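ATP:cob(I)alamin adenosyltransferase, putative (Burkholderia thailandensis, PDB 2ZHY) probably transfers the adenosyl group of ATP to cobalamin to make adenosylcobalamin, working as a homotrimer of the PduO type. Local coordinates at residues T18-G23 / E75-G80; I33-D38 / R133-L138; V48-P53 / A61-Q66; H98-L103 / L162-N167; T126-A131 / R154-L159. All coordinates share one frame; numbering follows the deposited sequence.

Contact 1. Residues T18-G23 / E75-G80; sequences TGLGDG and ELCIPG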
# COMPACT_ATOMS: atom_id res chain seq x y z
N THR B 18 -10.27 14.22 -11.96
CA THR B 18 -11.26 13.67 -11.06
C THR B 18 -12.01 14.85 -10.45
O THR B 18 -11.49 15.96 -10.38
CB THR B 18 -10.61 12.82 -9.94
OG1 THR B 18 -11.64 12.26 -9.12
CG2 THR B 18 -9.69 13.68 -9.08
N GLY B 19 -13.24 14.61 -10.01
CA GLY B 19 -14.03 15.68 -9.44
C GLY B 19 -13.92 15.83 -7.94
O GLY B 19 -13.85 14.84 -7.21
N LEU B 20 -13.89 17.08 -7.47
CA LEU B 20 -13.83 17.37 -6.05
C LEU B 20 -15.27 17.58 -5.57
O LEU B 20 -16.20 17.66 -6.37
CB LEU B 20 -13.00 18.62 -5.77
CG LEU B 20 -11.50 18.53 -6.04
CD1 LEU B 20 -10.83 19.83 -5.64
CD2 LEU B 20 -10.90 17.36 -5.26
N GLY B 21 -15.44 17.69 -4.25
CA GLY B 21 -16.76 17.87 -3.69
C GLY B 21 -17.51 19.13 -4.07
O GLY B 21 -18.73 19.19 -3.92
N ASP B 22 -16.81 20.14 -4.57
CA ASP B 22 -17.46 21.39 -4.95
C ASP B 22 -17.77 21.45 -6.44
O ASP B 22 -18.12 22.51 -6.96
CB ASP B 22 -16.57 22.58 -4.56
CG ASP B 22 -15.31 22.65 -5.39
OD1 ASP B 22 -14.87 21.58 -5.88
OD2 ASP B 22 -14.75 23.75 -5.55
N GLY B 23 -17.65 20.32 -7.12
CA GLY B 23 -17.93 20.29 -8.54
C GLY B 23 -16.73 20.55 -9.42
O GLY B 23 -16.74 20.19 -10.60
N GLU B 75 -13.21 15.55 4.13
CA GLU B 75 -12.72 16.90 4.42
C GLU B 75 -11.68 17.33 3.39
O GLU B 75 -11.59 18.50 3.03
CB GLU B 75 -12.09 16.94 5.82
CG GLU B 75 -11.70 18.35 6.27
CD GLU B 75 -11.14 18.38 7.69
OE1 GLU B 75 -11.60 17.57 8.53
OE2 GLU B 75 -10.26 19.23 7.96
N LEU B 76 -10.88 16.38 2.91
CA LEU B 76 -9.85 16.67 1.92
C LEU B 76 -10.46 16.84 0.53
O LEU B 76 -9.92 17.55 -0.32
CB LEU B 76 -8.82 15.55 1.87
CG LEU B 76 -7.85 15.36 3.04
CD1 LEU B 76 -6.98 14.14 2.78
CD2 LEU B 76 -6.99 16.60 3.22
N CYS B 77 -11.60 16.20 0.31
CA CYS B 77 -12.28 16.24 -0.98
C CYS B 77 -13.35 17.32 -1.13
O CYS B 77 -13.62 17.77 -2.24
CB CYS B 77 -12.91 14.87 -1.27
SG CYS B 77 -13.68 14.73 -2.89
N ILE B 78 -13.97 17.72 -0.02
CA ILE B 78 -15.03 18.72 -0.08
C ILE B 78 -14.61 20.08 0.45
O ILE B 78 -14.45 20.27 1.65
CB ILE B 78 -16.27 18.26 0.72
CG1 ILE B 78 -16.72 16.88 0.23
CG2 ILE B 78 -17.41 19.27 0.54
CD1 ILE B 78 -17.83 16.27 1.06
N PRO B 79 -14.43 21.06 -0.45
CA PRO B 79 -14.04 22.42 -0.07
C PRO B 79 -15.00 23.03 0.94
O PRO B 79 -16.18 22.66 0.99
CB PRO B 79 -14.06 23.17 -1.40
CG PRO B 79 -13.64 22.10 -2.38
CD PRO B 79 -14.45 20.91 -1.92
N GLY B 80 -14.51 23.95 1.76
CA GLY B 80 -15.36 24.57 2.76
C GLY B 80 -16.02 23.56 3.68
O GLY B 80 -17.07 23.83 4.27
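The loop of the N-terminal beta hairpin, strands 17-19 and 25-27, docks on the C-terminal end of helix 56-77 by a backbone hydrogen bond from G21 to C77. G21 N donates a hydrogen bond to C77 O at 2.7 Å and an N-H...O angle of 162°, a short and fairly straight bond, although the nitrogen lies above the plane of the carbonyl group. C77 is the last helical residue, and I78 is the first to leave the helical conformation. The bond therefore takes up an oxygen of the final turn and ties the helix end to the hairpin. L20 to G23 form a type I turn closed by G23 N to L20 O at 3.1 Å, which presents G21 N to the helix. The turn tied to the helix in this way directly follows the ATP-binding residues T18 and G19.

Side chains fill in around the bond. The sulfur of C77, placed opposite the backbone nitrogen (chi1 -176°), lies with SG 3.7 Å from G21 N, while CB of L20 rests 3.7 Å from C77 O. D22 and the ring of P79 cross at about a right angle on the exposed side, with D22 CG 3.5 Å from P79 CG. The D22 side chain keeps its polar end for S24, whose OG is hydrogen-bonded to OD1. G21 has no side chain, and its backbone comes directly against the next residue of the partner: CA lies 4.0 Å from CG1 of I78.

Contact 2. Residues I33-D38 / R133-L138; sequences IAAIGD and RSIVAL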
# COMPACT_ATOMS: atom_id res chain seq x y z
N ILE B 33 -5.36 14.93 -4.58
CA ILE B 33 -5.88 13.62 -4.95
C ILE B 33 -4.99 12.50 -4.41
O ILE B 33 -5.48 11.42 -4.08
CB ILE B 33 -6.02 13.50 -6.49
CG1 ILE B 33 -6.81 14.69 -7.02
CG2 ILE B 33 -6.75 12.20 -6.85
CD1 ILE B 33 -8.19 14.86 -6.35
N ALA B 34 -3.70 12.77 -4.32
CA ALA B 34 -2.77 11.78 -3.79
C ALA B 34 -3.06 11.55 -2.31
O ALA B 34 -3.05 10.41 -1.84
CB ALA B 34 -1.32 12.26 -3.98
N ALA B 35 -3.33 12.63 -1.58
CA ALA B 35 -3.62 12.52 -0.15
C ALA B 35 -4.93 11.77 0.07
O ALA B 35 -5.02 10.90 0.94
CB ALA B 35 -3.69 13.91 0.47
N ILE B 36 -5.95 12.12 -0.71
CA ILE B 36 -7.24 11.45 -0.61
C ILE B 36 -7.04 9.97 -0.93
O ILE B 36 -7.60 9.10 -0.26
CB ILE B 36 -8.26 12.03 -1.62
CG1 ILE B 36 -8.61 13.47 -1.23
CG2 ILE B 36 -9.50 11.15 -1.70
CD1 ILE B 36 -9.49 14.18 -2.24
N GLY B 37 -6.25 9.69 -1.96
CA GLY B 37 -5.98 8.32 -2.36
C GLY B 37 -5.27 7.51 -1.28
O GLY B 37 -5.65 6.37 -1.00
N ASP B 38 -4.24 8.10 -0.66
CA ASP B 38 -3.50 7.39 0.38
C ASP B 38 -4.37 7.11 1.62
O ASP B 38 -4.20 6.09 2.29
CB ASP B 38 -2.25 8.18 0.80
CG ASP B 38 -1.16 8.15 -0.27
OD1 ASP B 38 -1.22 7.30 -1.18
OD2 ASP B 38 -0.22 8.97 -0.19
N ARG B 133 2.36 11.71 5.13
CA ARG B 133 3.33 12.44 4.31
C ARG B 133 2.60 13.18 3.19
O ARG B 133 2.95 14.32 2.85
CB ARG B 133 4.39 11.49 3.72
CG ARG B 133 5.29 10.81 4.78
CD ARG B 133 6.56 10.22 4.15
NE ARG B 133 6.28 9.11 3.24
CZ ARG B 133 5.99 7.87 3.63
NH1 ARG B 133 5.92 7.56 4.92
NH2 ARG B 133 5.77 6.93 2.72
N SER B 134 1.58 12.55 2.62
CA SER B 134 0.78 13.16 1.55
C SER B 134 -0.06 14.33 2.06
O SER B 134 -0.17 15.36 1.39
CB SER B 134 -0.15 12.12 0.93
OG SER B 134 0.57 11.22 0.12
N ILE B 135 -0.66 14.17 3.23
CA ILE B 135 -1.47 15.23 3.82
C ILE B 135 -0.57 16.42 4.12
O ILE B 135 -0.95 17.57 3.88
CB ILE B 135 -2.17 14.74 5.12
CG1 ILE B 135 -3.27 13.73 4.76
CG2 ILE B 135 -2.77 15.94 5.88
CD1 ILE B 135 -3.83 12.97 5.95
N VAL B 136 0.63 16.15 4.61
CA VAL B 136 1.59 17.20 4.93
C VAL B 136 2.04 17.93 3.67
O VAL B 136 2.13 19.15 3.66
CB VAL B 136 2.83 16.62 5.65
CG1 VAL B 136 3.95 17.66 5.72
CG2 VAL B 136 2.45 16.18 7.06
N ALA B 137 2.31 17.19 2.60
CA ALA B 137 2.72 17.80 1.34
C ALA B 137 1.60 18.71 0.84
O ALA B 137 1.85 19.82 0.38
CB ALA B 137 3.01 16.72 0.30
N LEU B 138 0.36 18.24 0.95
CA LEU B 138 -0.80 19.01 0.52
C LEU B 138 -0.93 20.31 1.30
O LEU B 138 -1.11 21.38 0.71
CB LEU B 138 -2.08 18.19 0.67
CG LEU B 138 -3.38 18.97 0.47
CD1 LEU B 138 -3.43 19.56 -0.94
CD2 LEU B 138 -4.57 18.04 0.71
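Helices 33-38 and 133-138 run nearly antiparallel, crossing at -157° with their axes 8.3 Å apart, and the backbones come closest at A35 and S134, whose CA atoms are separated by 4.8 Å. Small side chains make this approach possible. The methyl of A35 points to the partner helix and settles over the backbone of S134, with CB 3.9 Å from S134 O, while CB of S134 comes in return to 3.7 Å from A35 CA. Two larger residues also touch the methyl: I135 brings CG1 to 4.3 Å from A35 CB, and L138 reaches it with one branch, CD2, at 4.2 Å.

These helices are parts of 31-50 and 116-139, two members of the five-helix bundle that makes up each subunit of the trimeric adenosyltransferase. L76 of helix 56-77 lies against both A35 and L138, extending the apolar layer to a third helix.

One turn on from A35, the packing becomes polar. D38 points across, and its OD2 accepts a hydrogen bond from OG of S134. The modelled separation of 2.4 Å is very short, and the exact length is doubtful. On S134, OG lies anti to the carbonyl carbon (chi1 -74°), which turns the hydroxyl to the aspartate. The other oxygen, D38 OD1, has long and weak ion pairs with R130 and with R133 of the third subunit. R133 of this chain, an ATP-binding residue, makes the equivalent long pair with D38 of the second subunit and packs there on K28.

Contact 3. Residues V48-P53 / A61-Q66; sequences VLLAEP and ALSAIQ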
# COMPACT_ATOMS: atom_id res chain seq x y z
N VAL B 48 -8.81 -4.95 5.50
CA VAL B 48 -8.22 -6.28 5.38
C VAL B 48 -7.93 -6.81 6.78
O VAL B 48 -8.17 -7.98 7.09
CB VAL B 48 -6.91 -6.25 4.55
CG1 VAL B 48 -6.27 -7.64 4.51
CG2 VAL B 48 -7.22 -5.78 3.15
N LEU B 49 -7.41 -5.93 7.65
CA LEU B 49 -7.12 -6.30 9.03
C LEU B 49 -8.43 -6.74 9.72
O LEU B 49 -8.44 -7.69 10.50
CB LEU B 49 -6.53 -5.11 9.78
CG LEU B 49 -5.53 -5.34 10.93
CD1 LEU B 49 -5.74 -4.24 11.96
CD2 LEU B 49 -5.71 -6.71 11.57
N LEU B 50 -9.52 -6.03 9.42
CA LEU B 50 -10.82 -6.33 10.02
C LEU B 50 -11.40 -7.67 9.56
O LEU B 50 -12.30 -8.21 10.19
CB LEU B 50 -11.81 -5.21 9.71
CG LEU B 50 -11.65 -3.96 10.57
CD1 LEU B 50 -12.36 -2.79 9.94
CD2 LEU B 50 -12.21 -4.25 11.96
N ALA B 51 -10.87 -8.20 8.47
CA ALA B 51 -11.34 -9.48 7.95
C ALA B 51 -10.66 -10.61 8.72
O ALA B 51 -10.94 -11.78 8.48
CB ALA B 51 -11.03 -9.60 6.46
N GLU B 52 -9.79 -10.25 9.66
CA GLU B 52 -9.08 -11.23 10.48
C GLU B 52 -9.82 -11.44 11.80
O GLU B 52 -10.72 -10.67 12.15
CB GLU B 52 -7.67 -10.74 10.81
CG GLU B 52 -6.70 -10.68 9.64
CD GLU B 52 -6.33 -12.06 9.12
OE1 GLU B 52 -5.83 -12.88 9.92
OE2 GLU B 52 -6.54 -12.32 7.92
N PRO B 53 -9.47 -12.51 12.54
CA PRO B 53 -10.10 -12.79 13.83
C PRO B 53 -9.55 -11.71 14.76
O PRO B 53 -8.33 -11.53 14.83
CB PRO B 53 -9.57 -14.17 14.19
CG PRO B 53 -9.29 -14.79 12.85
CD PRO B 53 -8.64 -13.65 12.11
N ALA B 61 -12.98 -0.58 17.75
CA ALA B 61 -12.14 0.60 17.57
C ALA B 61 -11.79 0.81 16.09
O ALA B 61 -11.99 1.89 15.55
CB ALA B 61 -10.86 0.46 18.40
N LEU B 62 -11.29 -0.24 15.44
CA LEU B 62 -10.92 -0.16 14.03
C LEU B 62 -12.10 0.16 13.12
O LEU B 62 -11.93 0.87 12.12
CB LEU B 62 -10.26 -1.48 13.57
CG LEU B 62 -8.90 -1.79 14.20
CD1 LEU B 62 -8.46 -3.19 13.80
CD2 LEU B 62 -7.86 -0.76 13.76
N SER B 63 -13.27 -0.35 13.45
CA SER B 63 -14.46 -0.06 12.64
C SER B 63 -14.80 1.42 12.77
O SER B 63 -15.18 2.06 11.80
CB SER B 63 -15.65 -0.90 13.11
OG SER B 63 -15.40 -2.28 12.94
N ALA B 64 -14.66 1.96 13.98
CA ALA B 64 -14.96 3.37 14.19
C ALA B 64 -13.95 4.20 13.40
O ALA B 64 -14.31 5.20 12.77
CB ALA B 64 -14.89 3.71 15.68
N ILE B 65 -12.68 3.79 13.44
CA ILE B 65 -11.63 4.49 12.72
C ILE B 65 -11.91 4.53 11.22
O ILE B 65 -11.61 5.53 10.56
CB ILE B 65 -10.24 3.85 13.01
CG1 ILE B 65 -9.82 4.20 14.44
CG2 ILE B 65 -9.19 4.33 11.99
CD1 ILE B 65 -8.60 3.45 14.94
N GLN B 66 -12.50 3.47 10.68
CA GLN B 66 -12.84 3.45 9.25
C GLN B 66 -13.83 4.58 8.95
O GLN B 66 -13.77 5.19 7.88
CB GLN B 66 -13.48 2.12 8.85
CG GLN B 66 -12.51 0.96 8.77
CD GLN B 66 -12.93 -0.06 7.74
OE1 GLN B 66 -13.98 -0.69 7.87
NE2 GLN B 66 -12.12 -0.21 6.69
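L50 of segment 48-53 reaches across and divides its two methyls between three residues of segment 61-66. With CG anti to the carbonyl carbon (chi1 -78°), it slides past L62 in the opposite direction. CD2 lies 3.8 Å from L62 CB and 3.9 Å from S63 OG, whereas CD1 meets the amide end of Q66, 3.4 Å from OE1 and 3.6 Å from CD. The glutamine chain comes from the opposite direction, extended beyond CG.

L49 is less relaxed. Its chi1 of -150° and chi2 of -147° both depart from staggered values, and its CD1 is pressed to 3.4 Å from CD1 of L62, tighter than a normal methyl contact. The two leucines cross at about a right angle.

The segments belong to a helical hairpin: helix 31-50 turns through a short link into the antiparallel helix 56-77, and the leucines pack between the two arms near the connection. L62 is packed from another side by L162 of helix 146-169.

No hydrogen bond joins the two segments directly. R59 connects them instead, its guanidinium donating to the carbonyls of L50 and E52 while its own O is bonded to OG of S63, one turn further along the helix. NE2 of Q66 is hydrogen-bonded to O of P112 of the third subunit, and weakly to O of N43.

Contact 4. Residues H98-L103 / L162-N167; sequences HYNGQL and LARVLN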
# COMPACT_ATOMS: atom_id res chain seq x y z
N HIS B 98 -5.61 3.77 26.67
CA HIS B 98 -6.32 2.54 26.98
C HIS B 98 -5.47 1.30 26.70
O HIS B 98 -5.19 0.50 27.60
CB HIS B 98 -7.60 2.50 26.13
CG HIS B 98 -8.42 1.25 26.31
ND1 HIS B 98 -9.34 1.11 27.32
CD2 HIS B 98 -8.44 0.10 25.61
CE1 HIS B 98 -9.90 -0.08 27.24
NE2 HIS B 98 -9.37 -0.72 26.21
N TYR B 99 -5.04 1.15 25.45
CA TYR B 99 -4.25 -0.00 25.05
C TYR B 99 -2.80 -0.04 25.54
O TYR B 99 -2.30 -1.10 25.90
CB TYR B 99 -4.30 -0.15 23.53
CG TYR B 99 -5.65 -0.63 23.08
CD1 TYR B 99 -6.07 -1.93 23.36
CD2 TYR B 99 -6.55 0.24 22.45
CE1 TYR B 99 -7.35 -2.36 23.02
CE2 TYR B 99 -7.83 -0.18 22.11
CZ TYR B 99 -8.23 -1.48 22.40
OH TYR B 99 -9.50 -1.90 22.10
N ASN B 100 -2.13 1.10 25.55
CA ASN B 100 -0.75 1.11 26.02
C ASN B 100 -0.69 0.64 27.47
O ASN B 100 0.27 0.00 27.89
CB ASN B 100 -0.16 2.51 25.91
CG ASN B 100 0.86 2.62 24.80
OD1 ASN B 100 1.07 3.69 24.22
ND2 ASN B 100 1.52 1.51 24.50
N GLY B 101 -1.74 0.95 28.23
CA GLY B 101 -1.80 0.56 29.63
C GLY B 101 -1.91 -0.94 29.85
O GLY B 101 -1.61 -1.43 30.94
N GLN B 102 -2.34 -1.66 28.82
CA GLN B 102 -2.49 -3.12 28.89
C GLN B 102 -1.18 -3.82 28.56
O GLN B 102 -1.05 -5.03 28.75
CB GLN B 102 -3.52 -3.59 27.86
CG GLN B 102 -4.96 -3.29 28.18
CD GLN B 102 -5.86 -3.62 27.01
OE1 GLN B 102 -5.48 -4.40 26.12
NE2 GLN B 102 -7.05 -3.04 26.99
N LEU B 103 -0.22 -3.06 28.07
CA LEU B 103 1.07 -3.60 27.65
C LEU B 103 2.26 -3.18 28.50
O LEU B 103 2.25 -2.12 29.13
CB LEU B 103 1.34 -3.19 26.20
CG LEU B 103 0.31 -3.55 25.13
CD1 LEU B 103 0.66 -2.82 23.84
CD2 LEU B 103 0.28 -5.05 24.91
N LEU B 162 -1.74 -1.34 18.65
CA LEU B 162 -2.68 -2.43 18.39
C LEU B 162 -1.94 -3.67 17.89
O LEU B 162 -2.35 -4.80 18.18
CB LEU B 162 -3.73 -1.99 17.37
CG LEU B 162 -4.77 -1.03 17.94
CD1 LEU B 162 -5.77 -0.63 16.87
CD2 LEU B 162 -5.49 -1.72 19.10
N ALA B 163 -0.86 -3.46 17.14
CA ALA B 163 -0.07 -4.58 16.63
C ALA B 163 0.41 -5.38 17.84
O ALA B 163 0.29 -6.60 17.88
CB ALA B 163 1.12 -4.07 15.83
N ARG B 164 0.96 -4.67 18.82
CA ARG B 164 1.45 -5.31 20.04
C ARG B 164 0.31 -6.02 20.76
O ARG B 164 0.49 -7.12 21.29
CB ARG B 164 2.10 -4.28 20.97
CG ARG B 164 3.33 -3.56 20.40
CD ARG B 164 3.98 -2.70 21.47
NE ARG B 164 4.47 -3.52 22.58
CZ ARG B 164 4.64 -3.07 23.82
NH1 ARG B 164 4.36 -1.81 24.12
NH2 ARG B 164 5.08 -3.90 24.76
N VAL B 165 -0.86 -5.40 20.79
CA VAL B 165 -2.01 -6.00 21.46
C VAL B 165 -2.40 -7.31 20.78
O VAL B 165 -2.68 -8.31 21.44
CB VAL B 165 -3.24 -5.06 21.45
CG1 VAL B 165 -4.46 -5.80 21.97
CG2 VAL B 165 -2.97 -3.84 22.31
N LEU B 166 -2.39 -7.31 19.45
CA LEU B 166 -2.75 -8.51 18.69
C LEU B 166 -1.72 -9.63 18.87
O LEU B 166 -2.08 -10.80 18.83
CB LEU B 166 -2.93 -8.16 17.21
CG LEU B 166 -4.13 -7.23 16.96
CD1 LEU B 166 -4.30 -6.95 15.46
CD2 LEU B 166 -5.40 -7.90 17.51
N ASN B 167 -0.45 -9.27 19.06
CA ASN B 167 0.57 -10.29 19.27
C ASN B 167 0.39 -10.88 20.67
O ASN B 167 0.65 -12.06 20.91
CB ASN B 167 1.98 -9.71 19.14
CG ASN B 167 2.54 -9.86 17.74
OD1 ASN B 167 2.34 -10.88 17.10
ND2 ASN B 167 3.26 -8.85 17.27
O HOH W 1 3.36 0.50 22.51
O HOH W 2 3.20 0.48 26.38
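L103, in the type I turn N100 to L103, and Y99, one turn before it, make the apolar part of a contact that packs the C-terminal part of helix 86-100 and the turn after it on helix 146-169 within the helical bundle. CD1 of L103 touches two residues of that helix, 3.5 Å from CB of R164 and 4.1 Å from CG2 of V165. The same V165 methyl lies 3.8 Å from Y99 CD1, the two side chains crossing at about a right angle.

The tyrosine ring also takes part in a CH-pi contact. CD2 of L162 stands over the ring centre, 4.0 Å from the centroid and 8° off the normal, and CD2 of H98 occupies the opposite face. Held between them, Y99 directs its hydroxyl to a hydrogen bond with D57.

R164 combines both kinds of chemistry. Its chain bends at chi3 (63°), turning the guanidinium back so that CD1 of L103 lies over one face, offset toward the rim. Water 1, in the guanidinium plane, accepts from R164 NH1 at 3.0 Å and from N100 ND2 at 2.9 Å. Water 2 adds a weaker bridge from R164 NH1 to N100 O.

Further bonds fix the orientation of the group: NE forms a salt bridge with D174, and NH2 donates to O of P104. The buried arginine thus serves as an apolar surface for the turn and as a donor at its rim, while its charge is probably offset in part by D174.

Contact 5. Residues T126-A131 / R154-L159; sequences TVCRRA and RLSDLL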
# COMPACT_ATOMS: atom_id res chain seq x y z
N THR B 126 2.29 1.68 8.45
CA THR B 126 3.17 2.29 7.46
C THR B 126 2.39 3.02 6.38
O THR B 126 2.81 4.08 5.91
CB THR B 126 4.13 1.25 6.80
OG1 THR B 126 3.37 0.25 6.11
CG2 THR B 126 4.99 0.57 7.88
N VAL B 127 1.25 2.48 5.98
CA VAL B 127 0.43 3.13 4.98
C VAL B 127 -0.15 4.40 5.59
O VAL B 127 -0.37 5.40 4.89
CB VAL B 127 -0.71 2.22 4.49
CG1 VAL B 127 -1.57 2.96 3.47
CG2 VAL B 127 -0.12 0.95 3.86
N CYS B 128 -0.40 4.36 6.90
CA CYS B 128 -0.94 5.52 7.60
C CYS B 128 0.11 6.62 7.56
O CYS B 128 -0.20 7.78 7.30
CB CYS B 128 -1.29 5.17 9.05
SG CYS B 128 -2.12 6.52 9.95
N ARG B 129 1.37 6.25 7.83
CA ARG B 129 2.46 7.22 7.79
C ARG B 129 2.61 7.78 6.38
O ARG B 129 2.90 8.95 6.19
CB ARG B 129 3.78 6.55 8.22
CG ARG B 129 3.89 6.30 9.72
CD ARG B 129 3.87 7.61 10.48
NE ARG B 129 4.12 7.43 11.91
CZ ARG B 129 3.90 8.37 12.83
NH1 ARG B 129 3.42 9.56 12.48
NH2 ARG B 129 4.14 8.11 14.11
N ARG B 130 2.40 6.93 5.38
CA ARG B 130 2.48 7.36 3.99
C ARG B 130 1.39 8.40 3.71
O ARG B 130 1.62 9.40 3.03
CB ARG B 130 2.30 6.15 3.05
CG ARG B 130 2.17 6.52 1.59
CD ARG B 130 2.92 5.53 0.70
NE ARG B 130 2.43 4.15 0.82
CZ ARG B 130 1.29 3.71 0.30
NH1 ARG B 130 0.48 4.53 -0.38
NH2 ARG B 130 0.96 2.43 0.43
N ALA B 131 0.19 8.16 4.23
CA ALA B 131 -0.91 9.09 4.03
C ALA B 131 -0.58 10.41 4.73
O ALA B 131 -0.92 11.49 4.25
CB ALA B 131 -2.21 8.51 4.58
N ARG B 154 -1.66 10.42 15.19
CA ARG B 154 -2.01 9.60 16.35
C ARG B 154 -2.38 8.18 15.94
O ARG B 154 -2.04 7.22 16.64
CB ARG B 154 -3.17 10.23 17.12
CG ARG B 154 -2.77 11.46 17.92
CD ARG B 154 -3.99 12.22 18.44
NE ARG B 154 -3.58 13.39 19.20
CZ ARG B 154 -2.89 14.41 18.69
NH1 ARG B 154 -2.55 14.40 17.41
NH2 ARG B 154 -2.54 15.42 19.47
N LEU B 155 -3.08 8.04 14.81
CA LEU B 155 -3.49 6.73 14.33
C LEU B 155 -2.27 5.83 14.05
O LEU B 155 -2.30 4.64 14.33
CB LEU B 155 -4.34 6.86 13.07
CG LEU B 155 -4.84 5.57 12.40
CD1 LEU B 155 -5.55 4.70 13.42
CD2 LEU B 155 -5.79 5.92 11.24
N SER B 156 -1.21 6.41 13.49
CA SER B 156 0.01 5.65 13.22
C SER B 156 0.48 5.01 14.52
O SER B 156 0.77 3.82 14.56
CB SER B 156 1.12 6.56 12.67
OG SER B 156 0.77 7.11 11.41
N ASP B 157 0.55 5.80 15.58
CA ASP B 157 0.99 5.28 16.88
C ASP B 157 0.02 4.26 17.45
O ASP B 157 0.43 3.31 18.13
CB ASP B 157 1.18 6.42 17.88
CG ASP B 157 2.35 7.31 17.52
OD1 ASP B 157 3.38 6.78 17.05
OD2 ASP B 157 2.24 8.54 17.72
N LEU B 158 -1.28 4.44 17.19
CA LEU B 158 -2.29 3.53 17.70
C LEU B 158 -2.22 2.19 16.98
O LEU B 158 -2.41 1.14 17.59
CB LEU B 158 -3.69 4.15 17.54
CG LEU B 158 -4.87 3.30 18.05
CD1 LEU B 158 -4.63 2.94 19.52
CD2 LEU B 158 -6.18 4.08 17.88
N LEU B 159 -1.93 2.21 15.68
CA LEU B 159 -1.81 0.97 14.92
C LEU B 159 -0.59 0.18 15.41
O LEU B 159 -0.59 -1.05 15.45
CB LEU B 159 -1.71 1.28 13.42
CG LEU B 159 -3.03 1.80 12.84
CD1 LEU B 159 -2.81 2.47 11.49
CD2 LEU B 159 -4.02 0.63 12.73
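Segments 126-131 and 154-159 are helical and run almost exactly antiparallel, 172° between their directions and 8.7 Å between their axes, with the CA atoms of C128 and S156 nearest, 5.7 Å apart. The small side chains of these two residues face each other. SG of C128 reaches past S156 to L155, lying 3.8 Å from its CG, while C128 CB packs at 3.9 Å from CD1 of L159.

S156 turns its hydroxyl to V152 O on its own helix, and its CB lies over one face of the R129 guanidinium, offset toward the rim and 3.2 Å from NE. A bend at chi2 (-62°) folds the arginine over this serine. From there NH2 extends to OD1 of D157 in a rather long salt bridge of 3.3 Å, with the guanidinium and carboxylate planes 78° apart. NH1 is paired with E132.

R129 and E132 bind ATP and D157 binds magnesium, so the bridge spans two elements of the nucleotide site. That site lies between subunits: OD2 of D157 forms a salt bridge with R11 of the second subunit, and K28 of the same subunit packs on R129.

T126, V127 and R130 also meet the second subunit, while other helices of the bundle pack on the pair: L42 of helix 31-50 touches C128 and L155, helix 56-77 places I65 and L69 on L155, and helix 86-100 lays L92 and W95 along L158.

In the fold
From the N terminus, the hairpin loop opens contact 1 and helix 31-50 then opens contact 2. Contact 3 opens and closes within both spans, joining helices 31-50 and 56-77 near their connection, before contact 1 closes at the end of helix 56-77. Contacts 1 and 2 therefore cross, and they touch through I36 against C77 and L76. Contact 4 opens on helix 86-100 and contact 5 on helix 116-139, where contact 2 closes, crossing both. Contact 5 and then contact 4, which encloses it, close on helix 146-169. D38 packs on A131 where contacts 2 and 5 meet, while L62 and I65 carry contact 3 onto contacts 4 and 5. All five helices are thereby tied together.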